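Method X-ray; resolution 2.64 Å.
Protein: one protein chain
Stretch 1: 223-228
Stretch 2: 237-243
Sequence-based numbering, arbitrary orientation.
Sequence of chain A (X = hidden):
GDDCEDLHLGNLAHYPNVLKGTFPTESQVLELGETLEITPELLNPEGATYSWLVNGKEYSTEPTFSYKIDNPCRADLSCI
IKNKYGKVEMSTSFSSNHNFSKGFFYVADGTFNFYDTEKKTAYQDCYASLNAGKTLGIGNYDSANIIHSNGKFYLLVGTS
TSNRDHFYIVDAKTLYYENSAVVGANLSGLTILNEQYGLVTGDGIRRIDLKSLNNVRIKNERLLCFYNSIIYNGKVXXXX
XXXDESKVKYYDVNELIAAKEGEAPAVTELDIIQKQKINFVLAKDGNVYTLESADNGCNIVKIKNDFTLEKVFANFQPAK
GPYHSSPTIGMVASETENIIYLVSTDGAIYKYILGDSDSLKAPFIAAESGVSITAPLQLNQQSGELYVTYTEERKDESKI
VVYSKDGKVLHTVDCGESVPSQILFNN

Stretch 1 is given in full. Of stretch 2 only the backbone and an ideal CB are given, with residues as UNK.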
ATOM      1  N   LEU A 223       3.294 -23.886  -8.135  1.00 51.00           N
ATOM      2  CA  LEU A 223       3.287 -22.670  -8.956  1.00 49.56           C
ATOM      3  C   LEU A 223       1.848 -22.165  -9.284  1.00 47.61           C
ATOM      4  O   LEU A 223       1.719 -21.231 -10.088  1.00 45.62           O
ATOM      5  CB  LEU A 223       4.062 -22.890 -10.293  1.00 50.32           C
ATOM      6  CG  LEU A 223       5.533 -23.314 -10.184  1.00 56.06           C
ATOM      7  CD1 LEU A 223       6.098 -23.625 -11.536  1.00 56.92           C
ATOM      8  CD2 LEU A 223       6.386 -22.259  -9.462  1.00 57.66           C
ATOM      9  N   LEU A 224       0.781 -22.736  -8.672  1.00 40.37           N
ATOM     10  CA  LEU A 224      -0.573 -22.210  -8.935  1.00 38.50           C
ATOM     11  C   LEU A 224      -0.726 -20.907  -8.153  1.00 43.79           C
ATOM     12  O   LEU A 224      -0.693 -20.910  -6.927  1.00 44.74           O
ATOM     13  CB  LEU A 224      -1.714 -23.209  -8.615  1.00 37.67           C
ATOM     14  CG  LEU A 224      -3.171 -22.657  -8.642  1.00 40.08           C
ATOM     15  CD1 LEU A 224      -3.539 -22.126  -9.995  1.00 41.07           C
ATOM     16  CD2 LEU A 224      -4.160 -23.698  -8.212  1.00 36.97           C
ATOM     17  N   CYS A 225      -0.886 -19.811  -8.875  1.00 40.60           N
ATOM     18  CA  CYS A 225      -0.957 -18.478  -8.332  1.00 40.35           C
ATOM     19  C   CYS A 225      -2.050 -17.660  -9.022  1.00 43.45           C
ATOM     20  O   CYS A 225      -2.128 -17.653 -10.251  1.00 41.82           O
ATOM     21  CB  CYS A 225       0.405 -17.795  -8.480  1.00 40.99           C
ATOM     22  SG  CYS A 225       0.503 -16.178  -7.676  1.00 45.03           S
ATOM     23  N   PHE A 226      -2.852 -16.913  -8.235  1.00 39.40           N
ATOM     24  CA  PHE A 226      -3.795 -15.979  -8.841  1.00 38.06           C
ATOM     25  C   PHE A 226      -3.068 -14.652  -8.898  1.00 40.96           C
ATOM     26  O   PHE A 226      -3.079 -13.908  -7.911  1.00 40.42           O
ATOM     27  CB  PHE A 226      -5.172 -15.879  -8.123  1.00 39.13           C
ATOM     28  CG  PHE A 226      -6.004 -17.101  -7.798  1.00 40.07           C
ATOM     29  CD1 PHE A 226      -5.698 -18.346  -8.348  1.00 42.03           C
ATOM     30  CD2 PHE A 226      -7.123 -16.999  -6.971  1.00 40.84           C
ATOM     31  CE1 PHE A 226      -6.450 -19.484  -8.018  1.00 42.14           C
ATOM     32  CE2 PHE A 226      -7.913 -18.126  -6.688  1.00 43.50           C
ATOM     33  CZ  PHE A 226      -7.550 -19.367  -7.187  1.00 42.13           C
ATOM     34  N   TYR A 227      -2.377 -14.369 -10.013  1.00 38.33           N
ATOM     35  CA  TYR A 227      -1.623 -13.110 -10.183  1.00 37.21           C
ATOM     36  C   TYR A 227      -2.577 -11.964 -10.065  1.00 41.76           C
ATOM     37  O   TYR A 227      -2.224 -10.947  -9.495  1.00 43.00           O
ATOM     38  CB  TYR A 227      -0.856 -13.079 -11.517  1.00 37.99           C
ATOM     39  CG  TYR A 227       0.184 -14.177 -11.584  1.00 39.53           C
ATOM     40  CD1 TYR A 227       1.336 -14.122 -10.802  1.00 41.67           C
ATOM     41  CD2 TYR A 227      -0.011 -15.301 -12.381  1.00 39.56           C
ATOM     42  CE1 TYR A 227       2.276 -15.150 -10.825  1.00 43.51           C
ATOM     43  CE2 TYR A 227       0.927 -16.329 -12.416  1.00 40.37           C
ATOM     44  CZ  TYR A 227       2.074 -16.241 -11.645  1.00 48.14           C
ATOM     45  OH  TYR A 227       3.003 -17.246 -11.655  1.00 55.80           O
ATOM     46  N   ASN A 228      -3.822 -12.172 -10.520  1.00 38.78           N
ATOM     47  CA  ASN A 228      -4.945 -11.245 -10.436  1.00 38.25           C
ATOM     48  C   ASN A 228      -6.199 -12.019 -10.259  1.00 39.42           C
ATOM     49  O   ASN A 228      -6.331 -13.106 -10.824  1.00 39.56           O
ATOM     50  CB  ASN A 228      -5.044 -10.342 -11.670  1.00 42.07           C
ATOM     51  CG  ASN A 228      -3.824  -9.531 -11.921  1.00 50.55           C
ATOM     52  OD1 ASN A 228      -3.597  -8.497 -11.298  1.00 46.68           O
ATOM     53  ND2 ASN A 228      -2.962 -10.070 -12.754  1.00 42.87           N
ATOM     54  N   UNK A 237     -12.864 -14.972  -9.898  1.00 41.49           N
ATOM     55  CA  UNK A 237     -12.269 -15.027 -11.246  1.00 41.46           C
ATOM     56  C   UNK A 237     -10.774 -14.933 -11.110  1.00 44.82           C
ATOM     57  O   UNK A 237     -10.326 -14.089 -10.354  1.00 45.16           O
ATOM     58  CB  UNK A 237     -12.798 -13.910 -12.148  1.00 41.46           C
ATOM     59  N   UNK A 238      -9.990 -15.798 -11.774  1.00 41.61           N
ATOM     60  CA  UNK A 238      -8.539 -15.712 -11.620  1.00 40.72           C
ATOM     61  C   UNK A 238      -7.768 -15.691 -12.973  1.00 44.16           C
ATOM     62  O   UNK A 238      -8.180 -16.287 -13.974  1.00 42.59           O
ATOM     63  CB  UNK A 238      -8.059 -16.894 -10.775  1.00 40.72           C
ATOM     64  N   UNK A 239      -6.647 -14.953 -12.948  1.00 40.24           N
ATOM     65  CA  UNK A 239      -5.571 -14.863 -13.920  1.00 41.03           C
ATOM     66  C   UNK A 239      -4.393 -15.571 -13.299  1.00 47.53           C
ATOM     67  O   UNK A 239      -3.873 -15.080 -12.295  1.00 49.13           O
ATOM     68  CB  UNK A 239      -5.238 -13.416 -14.291  1.00 41.03           C
ATOM     69  N   UNK A 240      -4.033 -16.760 -13.813  1.00 44.37           N
ATOM     70  CA  UNK A 240      -3.004 -17.591 -13.219  1.00 44.91           C
ATOM     71  C   UNK A 240      -1.813 -17.786 -14.157  1.00 51.31           C
ATOM     72  O   UNK A 240      -1.057 -18.739 -13.976  1.00 51.56           O
ATOM     73  CB  UNK A 240      -3.592 -18.949 -12.830  1.00 44.91           C
ATOM     74  N   UNK A 241      -1.607 -16.859 -15.108  1.00 48.67           N
ATOM     75  CA  UNK A 241      -0.510 -16.985 -16.051  1.00 48.84           C
ATOM     76  C   UNK A 241       0.231 -15.647 -16.253  1.00 54.07           C
ATOM     77  O   UNK A 241      -0.381 -14.581 -16.174  1.00 53.47           O
ATOM     78  CB  UNK A 241      -1.039 -17.503 -17.390  1.00 48.84           C
ATOM     79  N   UNK A 242       1.546 -15.729 -16.524  1.00 51.13           N
ATOM     80  CA  UNK A 242       2.379 -14.561 -16.803  1.00 52.76           C
ATOM     81  C   UNK A 242       3.103 -14.727 -18.143  1.00 60.57           C
ATOM     82  O   UNK A 242       3.864 -13.836 -18.526  1.00 62.20           O
ATOM     83  CB  UNK A 242       3.389 -14.343 -15.675  1.00 52.76           C
ATOM     84  N   UNK A 243       2.900 -15.887 -18.822  1.00 56.70           N
ATOM     85  CA  UNK A 243       3.628 -16.315 -20.016  1.00 56.87           C
ATOM     86  C   UNK A 243       2.870 -17.410 -20.800  1.00 61.18           C
ATOM     87  O   UNK A 243       2.545 -17.212 -21.964  1.00 61.50           O
ATOM     88  CB  UNK A 243       5.014 -16.825 -19.618  1.00 56.87           C
TER

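Position 237 has extended backbone angles (-85/132), and its CA-to-CB bond points away from stretch 1, with nothing of that stretch within 5.5 Å of the ideal CB. Stretch 1 sets no rule here, and many side chains would do. The residue is Leu237, whose side chain keeps its distance.

At 238 the chain is still extended, but CA-to-CB points toward stretch 1, and the ideal CB lies 3.6 Å from Phe226 CG. A ring so close to the first side-chain carbon favors something small, such as alanine, serine, or perhaps cysteine. Ser238 is found there. Its CB sits over one face of the Phe226 ring, 3.8 Å from the centroid and 18° off the normal, a CH-pi contact, while OG, with chi1 at p, finds its hydrogen bond elsewhere in the structure.

Position 239 is fixed first by its backbone. It pairs with Asn228 in an antiparallel, hydrogen-bonded bridge: 239 N donates to Asn228 O at 2.8 Å, and 239 O receives weak bonds from Tyr227 N at 2.8 Å and from Asn228 N at 3.4 Å. The two CB atoms leave on the same face of the sheet, so a polar side chain able to meet the Asn228 amide is attractive; asparagine, aspartate, serine or threonine are plausible. Asn239 answers amide with amide: its OD1 accepts from Asn228 ND2 at 2.9 Å, and its ND2 turns to its own stretch, donating weakly to the O of 241 at 3.3 Å.

At 240 the backbone leaves the extended region (-117/24). CA-to-CB runs sideways, and the ideal CB is a tight 3.2 Å from Cys225 O, with Leu224 CD1 at 4.3 Å. The crowding is at the root of the side chain, so a compact side chain such as serine, alanine, asparagine or aspartate would suit, as might glycine. Asp240 has its CA 3.1 Å from Cys225 O in a CA-H...O contact; OD2 passes 4.2 Å from Leu224 CD1, and both carboxylate oxygens are hydrogen-bonded elsewhere in the structure.

Position 241 points away, its ideal CB 5.5 Å from Tyr227 CE2, leaving the choice wide. Thr241 brings its backbone N to the edge of the Tyr227 ring, 3.5 Å from CD2.

At 242 CA-to-CB points toward stretch 1, and the ideal CB lies 4.5 Å from Tyr227 CE2, with room to grow. An aromatic or a long aliphatic chain would fit. Tyr242 places CD2 3.7 Å from Tyr227 CZ, the ring planes at 86° in an oblique pair.

Position 243 is out of reach of stretch 1, which leaves it free, so almost any side chain would do; Lys243 makes no contact with it.

Stretch 2, residues 237-243: LSNDTYK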
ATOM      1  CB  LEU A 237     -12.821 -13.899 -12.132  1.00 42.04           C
ATOM      2  CG  LEU A 237     -14.288 -14.010 -12.469  1.00 49.66           C
ATOM      3  CD1 LEU A 237     -14.849 -12.694 -12.977  1.00 50.90           C
ATOM      4  CD2 LEU A 237     -14.508 -15.108 -13.482  1.00 58.35           C
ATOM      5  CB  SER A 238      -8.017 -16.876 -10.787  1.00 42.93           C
ATOM      6  OG  SER A 238      -8.148 -18.105 -11.477  1.00 61.73           O
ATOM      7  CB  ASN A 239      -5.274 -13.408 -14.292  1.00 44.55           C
ATOM      8  CG  ASN A 239      -3.951 -13.204 -14.984  1.00 48.02           C
ATOM      9  OD1 ASN A 239      -3.151 -12.394 -14.551  1.00 42.15           O
ATOM     10  ND2 ASN A 239      -3.632 -14.015 -15.984  1.00 40.10           N
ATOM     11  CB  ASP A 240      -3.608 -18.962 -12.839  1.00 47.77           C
ATOM     12  CG  ASP A 240      -4.351 -19.738 -13.927  1.00 59.52           C
ATOM     13  OD1 ASP A 240      -4.031 -19.554 -15.120  1.00 60.80           O
ATOM     14  OD2 ASP A 240      -5.206 -20.579 -13.575  1.00 65.26           O
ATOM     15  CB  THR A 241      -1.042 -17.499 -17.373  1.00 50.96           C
ATOM     16  OG1 THR A 241       0.063 -17.800 -18.198  1.00 51.46           O
ATOM     17  CG2 THR A 241      -1.993 -16.524 -18.066  1.00 47.69           C
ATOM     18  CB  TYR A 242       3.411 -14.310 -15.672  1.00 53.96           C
ATOM     19  CG  TYR A 242       4.440 -15.406 -15.489  1.00 56.99           C
ATOM     20  CD1 TYR A 242       5.633 -15.403 -16.212  1.00 60.39           C
ATOM     21  CD2 TYR A 242       4.234 -16.439 -14.581  1.00 57.32           C
ATOM     22  CE1 TYR A 242       6.570 -16.428 -16.072  1.00 62.08           C
ATOM     23  CE2 TYR A 242       5.172 -17.457 -14.416  1.00 58.87           C
ATOM     24  CZ  TYR A 242       6.338 -17.450 -15.163  1.00 67.84           C
ATOM     25  OH  TYR A 242       7.247 -18.464 -14.981  1.00 70.72           O
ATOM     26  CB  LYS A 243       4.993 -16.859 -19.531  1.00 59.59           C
ATOM     27  CG  LYS A 243       5.927 -17.494 -20.561  1.00 77.98           C
ATOM     28  CD  LYS A 243       7.133 -18.184 -19.865  1.00 86.96           C
ATOM     29  CE  LYS A 243       6.764 -19.385 -19.013  1.00 95.88           C
ATOM     30  NZ  LYS A 243       7.930 -19.907 -18.254  1.00105.04           N
TER
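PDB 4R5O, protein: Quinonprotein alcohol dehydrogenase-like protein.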